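Local coordinates for protein FimX (Pseudomonas aeruginosa PAO1, PDB 3HV8), which belongs to the EAL family and holds the ligand C2E in the pocket of a barrel-like domain in which helices surround a curled, largely parallel sheet, at residues Ile83-Ile88 with Leu122-Val127; Leu111-Leu116 with Thr149-Gln154; Gly213-Leu218 with Ala242-Ile247. All blocks are in the same frame, centred on the assembly; numbering follows the deposited sequence. Where two conformers were deposited one is given.

Interaction 1: residues Ile83-Ile88 with Leu122-Val127; sequences IDRWVI and LPWLGV. With C2E (9,9'-[(2R,3R,3aS,5S,7aR,9R,10R,10aS,12S,14aR)-3,5,10,12-tetrahydroxy-5,12-dioxidooctahydro-2H,7H-difuro[3,2-d:3',2'-j][1,3,7,9,2,8]tetraoxadiphosphacyclododecine-2,9-diyl]bis(2-amino-1,9-dihydro-6H-purin-6-one)), chain B.
One face of the Trp124 indole carries the side chain of Arg85, while Ile88 meets the ring at its edge, near its plane. This pair links two outer helices of the EAL domain, 80-96 and 121-132, whose segment axes run nearly parallel (20°) but stay 11.9 Å apart, so that long side chains have to span the gap. Arg85 does so by bending at chi2 (-70°), which lays its chain over the indole. CD sits above the six-membered ring, 3.5 Å from its centroid, as a CH-pi contact. Farther along, the guanidinium rests on the same face with its plane tilted 27° from the ring, and NH2 reaches to 3.2 Å from Trp124 CG. CZ makes an off-centre cation-pi contact with the five-membered ring. NH1 has a partner of its own in a salt bridge to Asp118, which probably helps to fix the turn of the group. Ile88 meets the ring edge with CB and CG2; CG2 lies 3.8 Å from Trp124 CZ3 and also touches Leu125 CD1, at 4.0 Å. Val87 and Asp84, by contrast, serve the ligand pocket from helix 80-96. Both methyls of Val87 approach O61 of C2E, and the Asp84 carboxylate accepts a hydrogen bond from the same base, C2E N21 to Asp84 OD1, at 3.0 Å.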
loop_
_atom_site.group_PDB
_atom_site.type_symbol
_atom_site.label_atom_id
_atom_site.label_comp_id
_atom_site.label_asym_id
_atom_site.label_seq_id
_atom_site.Cartn_x
_atom_site.Cartn_y
_atom_site.Cartn_z
ATOM N N ILE A 83 14.210 -2.231 6.783
ATOM C CA ILE A 83 13.537 -2.854 5.654
ATOM C C ILE A 83 12.690 -1.838 4.888
ATOM O O ILE A 83 12.745 -1.769 3.655
ATOM C CB ILE A 83 12.668 -4.054 6.112
ATOM C CG1 ILE A 83 13.574 -5.218 6.533
ATOM C CG2 ILE A 83 11.687 -4.457 5.022
ATOM C CD1 ILE A 83 12.822 -6.401 7.136
ATOM N N ASP A 84 11.933 -1.022 5.613
ATOM C CA ASP A 84 11.131 0.003 4.956
ATOM C C ASP A 84 12.009 0.993 4.173
ATOM O O ASP A 84 11.657 1.378 3.062
ATOM C CB ASP A 84 10.252 0.753 5.972
ATOM C CG ASP A 84 9.042 -0.056 6.428
ATOM O OD1 ASP A 84 8.702 -1.085 5.795
ATOM O OD2 ASP A 84 8.439 0.354 7.435
ATOM N N ARG A 85 13.150 1.395 4.730
ATOM C CA ARG A 85 14.019 2.316 3.998
ATOM C C ARG A 85 14.549 1.660 2.724
ATOM O O ARG A 85 14.666 2.329 1.698
ATOM C CB ARG A 85 15.206 2.787 4.851
ATOM C CG ARG A 85 14.846 3.425 6.199
ATOM C CD ARG A 85 14.192 4.790 6.096
ATOM N NE ARG A 85 13.978 5.398 7.421
ATOM C CZ ARG A 85 14.845 6.207 8.032
ATOM N NH1 ARG A 85 14.564 6.707 9.233
ATOM N NH2 ARG A 85 15.996 6.522 7.446
ATOM N N TRP A 86 14.860 0.361 2.778
ATOM C CA TRP A 86 15.327 -0.362 1.588
ATOM C C TRP A 86 14.235 -0.333 0.514
ATOM O O TRP A 86 14.497 -0.054 -0.657
ATOM C CB TRP A 86 15.697 -1.820 1.935
ATOM C CG TRP A 86 16.387 -2.527 0.819
ATOM C CD1 TRP A 86 17.750 -2.659 0.654
ATOM C CD2 TRP A 86 15.787 -3.187 -0.301
ATOM N NE1 TRP A 86 18.015 -3.352 -0.491
ATOM C CE2 TRP A 86 16.839 -3.678 -1.111
ATOM C CE3 TRP A 86 14.464 -3.395 -0.716
ATOM C CZ2 TRP A 86 16.609 -4.381 -2.300
ATOM C CZ3 TRP A 86 14.235 -4.092 -1.898
ATOM C CH2 TRP A 86 15.306 -4.571 -2.681
ATOM N N VAL A 87 12.996 -0.601 0.916
ATOM C CA VAL A 87 11.901 -0.620 -0.033
ATOM C C VAL A 87 11.676 0.753 -0.634
ATOM O O VAL A 87 11.537 0.886 -1.845
ATOM C CB VAL A 87 10.602 -1.115 0.632
ATOM C CG1 VAL A 87 9.406 -0.907 -0.311
ATOM C CG2 VAL A 87 10.732 -2.598 1.053
ATOM N N ILE A 88 11.656 1.775 0.222
ATOM C CA ILE A 88 11.398 3.137 -0.227
ATOM C C ILE A 88 12.525 3.617 -1.131
ATOM O O ILE A 88 12.275 4.199 -2.176
ATOM C CB ILE A 88 11.242 4.096 0.953
ATOM C CG1 ILE A 88 10.003 3.714 1.782
ATOM C CG2 ILE A 88 11.135 5.551 0.474
ATOM C CD1 ILE A 88 9.970 4.370 3.157
ATOM N N LEU A 122 10.596 11.106 8.176
ATOM C CA LEU A 122 10.298 12.291 7.374
ATOM C C LEU A 122 11.549 13.058 6.932
ATOM O O LEU A 122 11.706 13.344 5.745
ATOM C CB LEU A 122 9.315 13.218 8.099
ATOM C CG LEU A 122 7.850 12.778 8.153
ATOM C CD1 LEU A 122 7.072 13.712 9.067
ATOM C CD2 LEU A 122 7.246 12.755 6.761
ATOM N N PRO A 123 12.447 13.397 7.880
ATOM C CA PRO A 123 13.678 14.083 7.472
ATOM C C PRO A 123 14.439 13.285 6.411
ATOM O O PRO A 123 14.904 13.860 5.429
ATOM C CB PRO A 123 14.493 14.156 8.772
ATOM C CG PRO A 123 13.492 14.111 9.855
ATOM C CD PRO A 123 12.382 13.213 9.340
ATOM N N TRP A 124 14.550 11.971 6.592
ATOM C CA TRP A 124 15.266 11.147 5.627
ATOM C C TRP A 124 14.558 11.100 4.274
ATOM O O TRP A 124 15.188 11.187 3.227
ATOM C CB TRP A 124 15.459 9.727 6.172
ATOM C CG TRP A 124 15.990 8.765 5.137
ATOM C CD1 TRP A 124 17.300 8.557 4.810
ATOM C CD2 TRP A 124 15.223 7.881 4.295
ATOM N NE1 TRP A 124 17.397 7.608 3.820
ATOM C CE2 TRP A 124 16.140 7.176 3.486
ATOM C CE3 TRP A 124 13.853 7.626 4.146
ATOM C CZ2 TRP A 124 15.737 6.230 2.539
ATOM C CZ3 TRP A 124 13.453 6.688 3.207
ATOM C CH2 TRP A 124 14.387 6.003 2.411
ATOM N N LEU A 125 13.234 10.949 4.303
ATOM C CA LEU A 125 12.482 10.844 3.062
ATOM C C LEU A 125 12.635 12.123 2.243
ATOM O O LEU A 125 12.795 12.069 1.032
ATOM C CB LEU A 125 11.003 10.555 3.353
ATOM C CG LEU A 125 10.030 10.470 2.180
ATOM C CD1 LEU A 125 10.422 9.373 1.210
ATOM C CD2 LEU A 125 8.620 10.238 2.720
ATOM N N GLY A 126 12.612 13.256 2.937
ATOM C CA GLY A 126 12.802 14.545 2.300
ATOM C C GLY A 126 14.084 14.582 1.491
ATOM O O GLY A 126 14.087 14.984 0.325
ATOM N N VAL A 127 15.180 14.144 2.101
ATOM C CA VAL A 127 16.463 14.150 1.399
ATOM C C VAL A 127 16.539 13.089 0.302
ATOM O O VAL A 127 17.136 13.312 -0.743
ATOM C CB VAL A 127 17.650 14.007 2.372
ATOM C CG1 VAL A 127 18.933 13.669 1.609
ATOM C CG2 VAL A 127 17.813 15.283 3.173
HETATM P P1 C2E B . -1.622 -6.695 2.086
HETATM O O2P C2E B . -2.638 -5.465 2.180
HETATM O O1P C2E B . -2.367 -7.885 2.542
HETATM O "O5'" C2E B . -1.174 -7.072 0.604
HETATM C "C5'" C2E B . -2.081 -7.870 -0.181
HETATM C "C4'" C2E B . -1.753 -9.378 -0.167
HETATM O "O4'" C2E B . -2.680 -10.060 -1.045
HETATM C "C3'" C2E B . -0.390 -9.509 -0.834
HETATM O "O3'" C2E B . 0.350 -10.561 -0.195
HETATM C "C2'" C2E B . -0.715 -9.811 -2.315
HETATM O "O2'" C2E B . 0.276 -10.582 -2.969
HETATM C "C1'" C2E B . -2.007 -10.615 -2.165
HETATM N N9 C2E B . -2.896 -10.565 -3.316
HETATM C C8 C2E B . -2.879 -9.653 -4.345
HETATM N N7 C2E B . -3.942 -9.821 -5.099
HETATM C C5 C2E B . -4.671 -10.861 -4.598
HETATM C C6 C2E B . -5.876 -11.485 -4.991
HETATM O O6 C2E B . -6.551 -11.097 -5.947
HETATM N N1 C2E B . -6.288 -12.522 -4.248
HETATM C C2 C2E B . -5.586 -12.961 -3.169
HETATM N N2 C2E B . -6.075 -14.025 -2.455
HETATM N N3 C2E B . -4.466 -12.391 -2.791
HETATM C C4 C2E B . -3.999 -11.347 -3.477
HETATM P P11 C2E B . 1.892 -10.258 0.156
HETATM O O21 C2E B . 2.505 -11.570 0.770
HETATM O O11 C2E B . 2.606 -9.712 -1.016
HETATM O O5A C2E B . 1.828 -9.099 1.237
HETATM C C5A C2E B . 1.188 -9.356 2.494
HETATM C C4A C2E B . 1.383 -8.179 3.446
HETATM O O4A C2E B . 2.786 -7.992 3.686
HETATM C C3A C2E B . 0.894 -6.832 2.908
HETATM O O3A C2E B . -0.483 -6.599 3.177
HETATM C C2A C2E B . 1.705 -5.869 3.777
HETATM O O2A C2E B . 1.147 -5.801 5.101
HETATM C C1A C2E B . 3.035 -6.619 3.911
HETATM N N91 C2E B . 3.953 -6.134 2.888
HETATM C C81 C2E B . 4.130 -6.591 1.613
HETATM N N71 C2E B . 5.057 -5.874 1.040
HETATM C C51 C2E B . 5.566 -4.975 1.935
HETATM C C61 C2E B . 6.575 -3.991 1.918
HETATM O O61 C2E B . 7.197 -3.676 0.896
HETATM N N11 C2E B . 6.765 -3.315 3.082
HETATM C C21 C2E B . 6.039 -3.560 4.216
HETATM N N21 C2E B . 6.265 -2.804 5.332
HETATM N N31 C2E B . 5.082 -4.450 4.242
HETATM C C41 C2E B . 4.857 -5.161 3.131
#

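Interaction 2: residues Leu111-Leu116 with Thr149-Gln154; sequences LSSASL and TSYLKQ
Tyr151 swings its ring toward Ser113 because CG stands anti to the carbonyl carbon, beside the backbone N (chi1 -55°). Ser113 answers with its carbon rather than its oxygen: OG occupies the crowded position between N and the carbonyl carbon (chi1 66°), where it is hydrogen-bonded to Lys75, and CB is left to meet the ring. The closest approach is from Ser113 CB to Tyr151 CE2, 3.5 Å, and the methylene comes at the ring obliquely. In the conformer of Leu116 described here, CD1 comes to 4.3 Å from Tyr151 CD2, also obliquely; a second conformer of this leucine makes that looser contact less certain.

No direct hydrogen bond joins the two segments. Gln154 instead packs its CB against the carbonyl oxygen Leu116 O, at 3.6 Å, close to a water that lies 2.8 Å from Leu116 O and 2.9 Å from Gln154 O. The water is placed to donate to either carbonyl, although other acceptors compete for its protons.

Helix ends meet here. Ser112 is the N-cap of helix 113-116, its OG accepting a weak bond from Ser115 N at 3.5 Å and also hydrogen-bonded to Asp84 OD2. Tyr151 stands at a junction, the first residue to leave helix 145-150 and the N-cap of helix 152-164. Through Leu111 and Ser112 this loop of the EAL domain also lines the C2E pocket.

The contact thus ties the short helix 113-116, which follows strand 105-110, to the kink between helices 145-150 and 152-164, which follow strand 139-144. Leu116 also touches Asp147 and Leu158 on these two helices, while Ala114 packs on Ala80 and Glu81 of helix 80-96.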
loop_
_atom_site.group_PDB
_atom_site.type_symbol
_atom_site.label_atom_id
_atom_site.label_comp_id
_atom_site.label_asym_id
_atom_site.label_seq_id
_atom_site.Cartn_x
_atom_site.Cartn_y
_atom_site.Cartn_z
ATOM N N LEU A 111 4.165 0.951 4.743
ATOM C CA LEU A 111 4.972 1.296 5.911
ATOM C C LEU A 111 4.614 0.381 7.075
ATOM O O LEU A 111 3.425 0.181 7.381
ATOM C CB LEU A 111 4.734 2.747 6.326
ATOM C CG LEU A 111 5.219 3.789 5.329
ATOM C CD1 LEU A 111 4.868 5.182 5.866
ATOM C CD2 LEU A 111 6.728 3.667 5.032
ATOM N N SER A 112 5.620 -0.157 7.750
ATOM C CA SER A 112 5.374 -0.897 8.987
ATOM C C SER A 112 5.067 0.060 10.140
ATOM O O SER A 112 5.331 1.263 10.057
ATOM C CB SER A 112 6.597 -1.744 9.363
ATOM O OG SER A 112 7.660 -0.906 9.778
ATOM N N SER A 113 4.524 -0.481 11.230
ATOM C CA SER A 113 4.249 0.349 12.395
ATOM C C SER A 113 5.526 0.964 12.962
ATOM O O SER A 113 5.492 2.045 13.545
ATOM C CB SER A 113 3.518 -0.454 13.469
ATOM O OG SER A 113 4.363 -1.476 13.987
ATOM N N ALA A 114 6.651 0.278 12.808
ATOM C CA ALA A 114 7.910 0.837 13.291
ATOM C C ALA A 114 8.227 2.142 12.571
ATOM O O ALA A 114 8.640 3.116 13.197
ATOM C CB ALA A 114 9.038 -0.174 13.129
ATOM N N SER A 115 7.996 2.190 11.263
ATOM C CA SER A 115 8.241 3.423 10.525
ATOM C C SER A 115 7.277 4.540 10.935
ATOM O O SER A 115 7.649 5.711 10.933
ATOM C CB SER A 115 8.218 3.187 9.015
ATOM O OG SER A 115 9.365 2.451 8.616
ATOM N N LEU A 116 6.045 4.193 11.299
ATOM C CA LEU A 116 5.115 5.216 11.782
ATOM C C LEU A 116 5.695 5.929 12.985
ATOM O O LEU A 116 5.556 7.143 13.135
ATOM C CB LEU A 116 3.779 4.604 12.189
ATOM C CG LEU A 116 2.915 4.061 11.070
ATOM C CD1 LEU A 116 1.624 3.475 11.632
ATOM C CD2 LEU A 116 2.611 5.166 10.067
ATOM N N THR A 149 -4.907 3.164 13.535
ATOM C CA THR A 149 -5.735 3.257 14.718
ATOM C C THR A 149 -4.899 3.089 15.998
ATOM O O THR A 149 -5.072 3.820 16.972
ATOM C CB THR A 149 -6.841 2.198 14.617
ATOM O OG1 THR A 149 -7.468 2.308 13.322
ATOM C CG2 THR A 149 -7.879 2.399 15.694
ATOM N N SER A 150 -3.956 2.156 15.973
ATOM C CA SER A 150 -3.095 1.900 17.127
ATOM C C SER A 150 -2.147 3.044 17.424
ATOM O O SER A 150 -1.778 3.278 18.579
ATOM C CB SER A 150 -2.225 0.661 16.873
ATOM O OG SER A 150 -2.984 -0.528 16.784
ATOM N N TYR A 151 -1.701 3.728 16.377
ATOM C CA TYR A 151 -0.681 4.765 16.491
ATOM C C TYR A 151 -1.218 6.052 15.882
ATOM O O TYR A 151 -0.586 6.660 15.018
ATOM C CB TYR A 151 0.606 4.325 15.766
ATOM C CG TYR A 151 1.115 2.995 16.270
ATOM C CD1 TYR A 151 1.810 2.911 17.472
ATOM C CD2 TYR A 151 0.860 1.821 15.569
ATOM C CE1 TYR A 151 2.258 1.686 17.943
ATOM C CE2 TYR A 151 1.307 0.588 16.037
ATOM C CZ TYR A 151 1.995 0.536 17.232
ATOM O OH TYR A 151 2.409 -0.691 17.705
ATOM N N LEU A 152 -2.404 6.445 16.328
ATOM C CA LEU A 152 -3.134 7.532 15.682
ATOM C C LEU A 152 -2.365 8.848 15.687
ATOM O O LEU A 152 -2.264 9.510 14.662
ATOM C CB LEU A 152 -4.496 7.699 16.337
ATOM C CG LEU A 152 -5.431 8.688 15.655
ATOM C CD1 LEU A 152 -5.883 8.144 14.313
ATOM C CD2 LEU A 152 -6.629 8.966 16.554
ATOM N N LYS A 153 -1.807 9.233 16.831
ATOM C CA LYS A 153 -1.048 10.482 16.883
ATOM C C LYS A 153 0.145 10.461 15.929
ATOM O O LYS A 153 0.392 11.424 15.199
ATOM C CB LYS A 153 -0.612 10.803 18.316
ATOM C CG LYS A 153 -1.766 11.314 19.171
ATOM C CD LYS A 153 -1.319 11.831 20.532
ATOM C CE LYS A 153 -2.527 12.031 21.446
ATOM N NZ LYS A 153 -2.213 12.861 22.648
ATOM N N GLN A 154 0.864 9.342 15.883
ATOM C CA GLN A 154 2.007 9.239 14.985
ATOM C C GLN A 154 1.606 9.205 13.513
ATOM O O GLN A 154 2.290 9.771 12.665
ATOM C CB GLN A 154 2.827 8.004 15.323
ATOM C CG GLN A 154 3.354 8.045 16.731
ATOM C CD GLN A 154 2.513 7.224 17.698
ATOM O OE1 GLN A 154 1.275 7.296 17.714
ATOM N NE2 GLN A 154 3.192 6.431 18.513
HETATM O O HOH W 1 5.163 9.940 12.837
#

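Interaction 3: residues Gly213-Leu218 with Ala242-Ile247; sequences GLIAEL and AGATYI
Ile215, whose branched side chain meets Ala242 and Ala244, rides on a helical turn spanned by the bond from Glu217 N to Gly213 O, 3.0 Å long. Polar bonds of this kind stay within helix 205-220; none crosses to the segment 242-247, and the contact is made by the two arms of one isoleucine. With CG1 beside the backbone N and CG2 anti to it (chi1 -66°), the arms take separate tasks. CG2 lies against the backbone, 3.5 Å from Ala242 O and 4.1 Å from Gly243 C. CD1, at the end of an extended chain, faces the two small side chains, 3.9 Å from Ala242 CB and, more loosely, 4.3 Å from Ala244 CB.

The surface offered to Ile215 is shaped by a Schellman motif. Gly243 turns the chain out of helix 233-242 with a positive phi of 95°, a value that glycine adopts readily, and two bonds run back into the last turn. The backbone thus bends past the isoleucine, whose CA comes 6.5 Å from that of Ala244. Beyond the turn, Ala244 O accepts a hydrogen bond from Arg44, and Ala244 also touches Val227 on strand 224-227.

Helix 205-220 lies in the chain between the parallel strands 191-194 and 224-227, and helix 233-242 between 224-227 and 246-247. A helix of one beta-alpha-beta crossover therefore packs on the helix-to-strand turn of the next, an arrangement typical of the barrel-like alpha/beta fold of EAL domains.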
loop_
_atom_site.group_PDB
_atom_site.type_symbol
_atom_site.label_atom_id
_atom_site.label_comp_id
_atom_site.label_asym_id
_atom_site.label_seq_id
_atom_site.Cartn_x
_atom_site.Cartn_y
_atom_site.Cartn_z
ATOM N N GLY A 213 -22.564 0.333 0.533
ATOM C CA GLY A 213 -22.640 1.376 1.549
ATOM C C GLY A 213 -21.280 1.906 1.978
ATOM O O GLY A 213 -21.102 3.097 2.238
ATOM N N LEU A 214 -20.312 1.005 2.058
ATOM C CA LEU A 214 -18.959 1.370 2.457
ATOM C C LEU A 214 -18.341 2.298 1.417
ATOM O O LEU A 214 -17.812 3.368 1.751
ATOM C CB LEU A 214 -18.130 0.103 2.605
ATOM C CG LEU A 214 -16.708 0.249 3.102
ATOM C CD1 LEU A 214 -16.721 0.909 4.467
ATOM C CD2 LEU A 214 -16.057 -1.122 3.182
ATOM N N ILE A 215 -18.400 1.881 0.159
ATOM C CA ILE A 215 -17.937 2.696 -0.953
ATOM C C ILE A 215 -18.642 4.051 -0.978
ATOM O O ILE A 215 -17.995 5.090 -1.134
ATOM C CB ILE A 215 -18.104 1.933 -2.293
ATOM C CG1 ILE A 215 -17.160 0.724 -2.312
ATOM C CG2 ILE A 215 -17.877 2.857 -3.481
ATOM C CD1 ILE A 215 -17.382 -0.233 -3.478
ATOM N N ALA A 216 -19.961 4.053 -0.784
ATOM C CA ALA A 216 -20.699 5.301 -0.852
ATOM C C ALA A 216 -20.252 6.279 0.226
ATOM O O ALA A 216 -20.110 7.480 -0.026
ATOM C CB ALA A 216 -22.189 5.036 -0.741
ATOM N N GLU A 217 -20.003 5.766 1.426
ATOM C CA GLU A 217 -19.592 6.634 2.514
ATOM C C GLU A 217 -18.170 7.175 2.340
ATOM O O GLU A 217 -17.896 8.326 2.680
ATOM C CB GLU A 217 -19.762 5.956 3.874
ATOM C CG GLU A 217 -19.436 6.905 5.029
ATOM C CD GLU A 217 -20.267 8.181 4.991
ATOM O OE1 GLU A 217 -21.426 8.116 4.526
ATOM O OE2 GLU A 217 -19.770 9.247 5.423
ATOM N N LEU A 218 -17.272 6.353 1.799
ATOM C CA LEU A 218 -15.935 6.840 1.461
ATOM C C LEU A 218 -16.006 7.996 0.466
ATOM O O LEU A 218 -15.320 9.008 0.616
ATOM C CB LEU A 218 -15.097 5.720 0.869
ATOM C CG LEU A 218 -14.639 4.684 1.883
ATOM C CD1 LEU A 218 -14.066 3.461 1.167
ATOM C CD2 LEU A 218 -13.633 5.315 2.837
ATOM N N ALA A 242 -20.946 -0.608 -8.217
ATOM C CA ALA A 242 -20.962 -0.024 -6.877
ATOM C C ALA A 242 -20.214 1.315 -6.831
ATOM O O ALA A 242 -20.314 2.059 -5.853
ATOM C CB ALA A 242 -20.395 -1.002 -5.859
ATOM N N GLY A 243 -19.467 1.619 -7.889
ATOM C CA GLY A 243 -18.809 2.910 -8.010
ATOM C C GLY A 243 -17.360 2.986 -7.538
ATOM O O GLY A 243 -16.786 4.079 -7.465
ATOM N N ALA A 244 -16.748 1.845 -7.252
ATOM C CA ALA A 244 -15.334 1.826 -6.842
ATOM C C ALA A 244 -14.482 2.668 -7.795
ATOM O O ALA A 244 -14.623 2.556 -9.025
ATOM C CB ALA A 244 -14.822 0.404 -6.831
ATOM N N THR A 245 -13.573 3.491 -7.268
ATOM C CA THR A 245 -12.735 4.279 -8.177
ATOM C C THR A 245 -11.558 3.493 -8.770
ATOM O O THR A 245 -11.117 3.796 -9.883
ATOM C CB THR A 245 -12.258 5.635 -7.602
ATOM O OG1 THR A 245 -11.936 5.476 -6.231
ATOM C CG2 THR A 245 -13.366 6.676 -7.715
ATOM N N TYR A 246 -11.066 2.498 -8.025
ATOM C CA TYR A 246 -9.981 1.642 -8.463
ATOM C C TYR A 246 -10.212 0.222 -7.994
ATOM O O TYR A 246 -10.854 -0.008 -6.960
ATOM C CB TYR A 246 -8.624 2.071 -7.866
ATOM C CG TYR A 246 -8.181 3.480 -8.161
ATOM C CD1 TYR A 246 -7.320 3.752 -9.213
ATOM C CD2 TYR A 246 -8.577 4.535 -7.341
ATOM C CE1 TYR A 246 -6.903 5.053 -9.483
ATOM C CE2 TYR A 246 -8.173 5.828 -7.608
ATOM C CZ TYR A 246 -7.322 6.075 -8.665
ATOM O OH TYR A 246 -6.899 7.367 -8.928
ATOM N N ILE A 247 -9.672 -0.719 -8.768
ATOM C CA ILE A 247 -9.675 -2.121 -8.383
ATOM C C ILE A 247 -8.302 -2.771 -8.574
ATOM O O ILE A 247 -7.431 -2.254 -9.282
ATOM C CB ILE A 247 -10.772 -2.915 -9.144
ATOM C CG1 ILE A 247 -10.552 -2.797 -10.653
ATOM C CG2 ILE A 247 -12.166 -2.457 -8.704
ATOM C CD1 ILE A 247 -11.518 -3.677 -11.473
#

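Interactions 1 and 2 are interleaved along the chain and lie side by side, their centres 15 Å apart. They meet directly: Asp84 OD2 probably hydrogen-bonds to both Ser115 OG (2.6 Å) and Ser112 OG (2.8 Å), while Ile88 packs on Leu111. The carboxylate facing C2E in interaction 1 is thus probably steadied by the N-cap and first turn of the short helix of interaction 2, and both contacts contribute residues to the ligand pocket. Interaction 3 comes later in sequence, 31 Å from interaction 1 between centres and across the chain's centre from it, and 25 Å from interaction 2. It touches neither, yet the strands beside all three belong to one curled sheet.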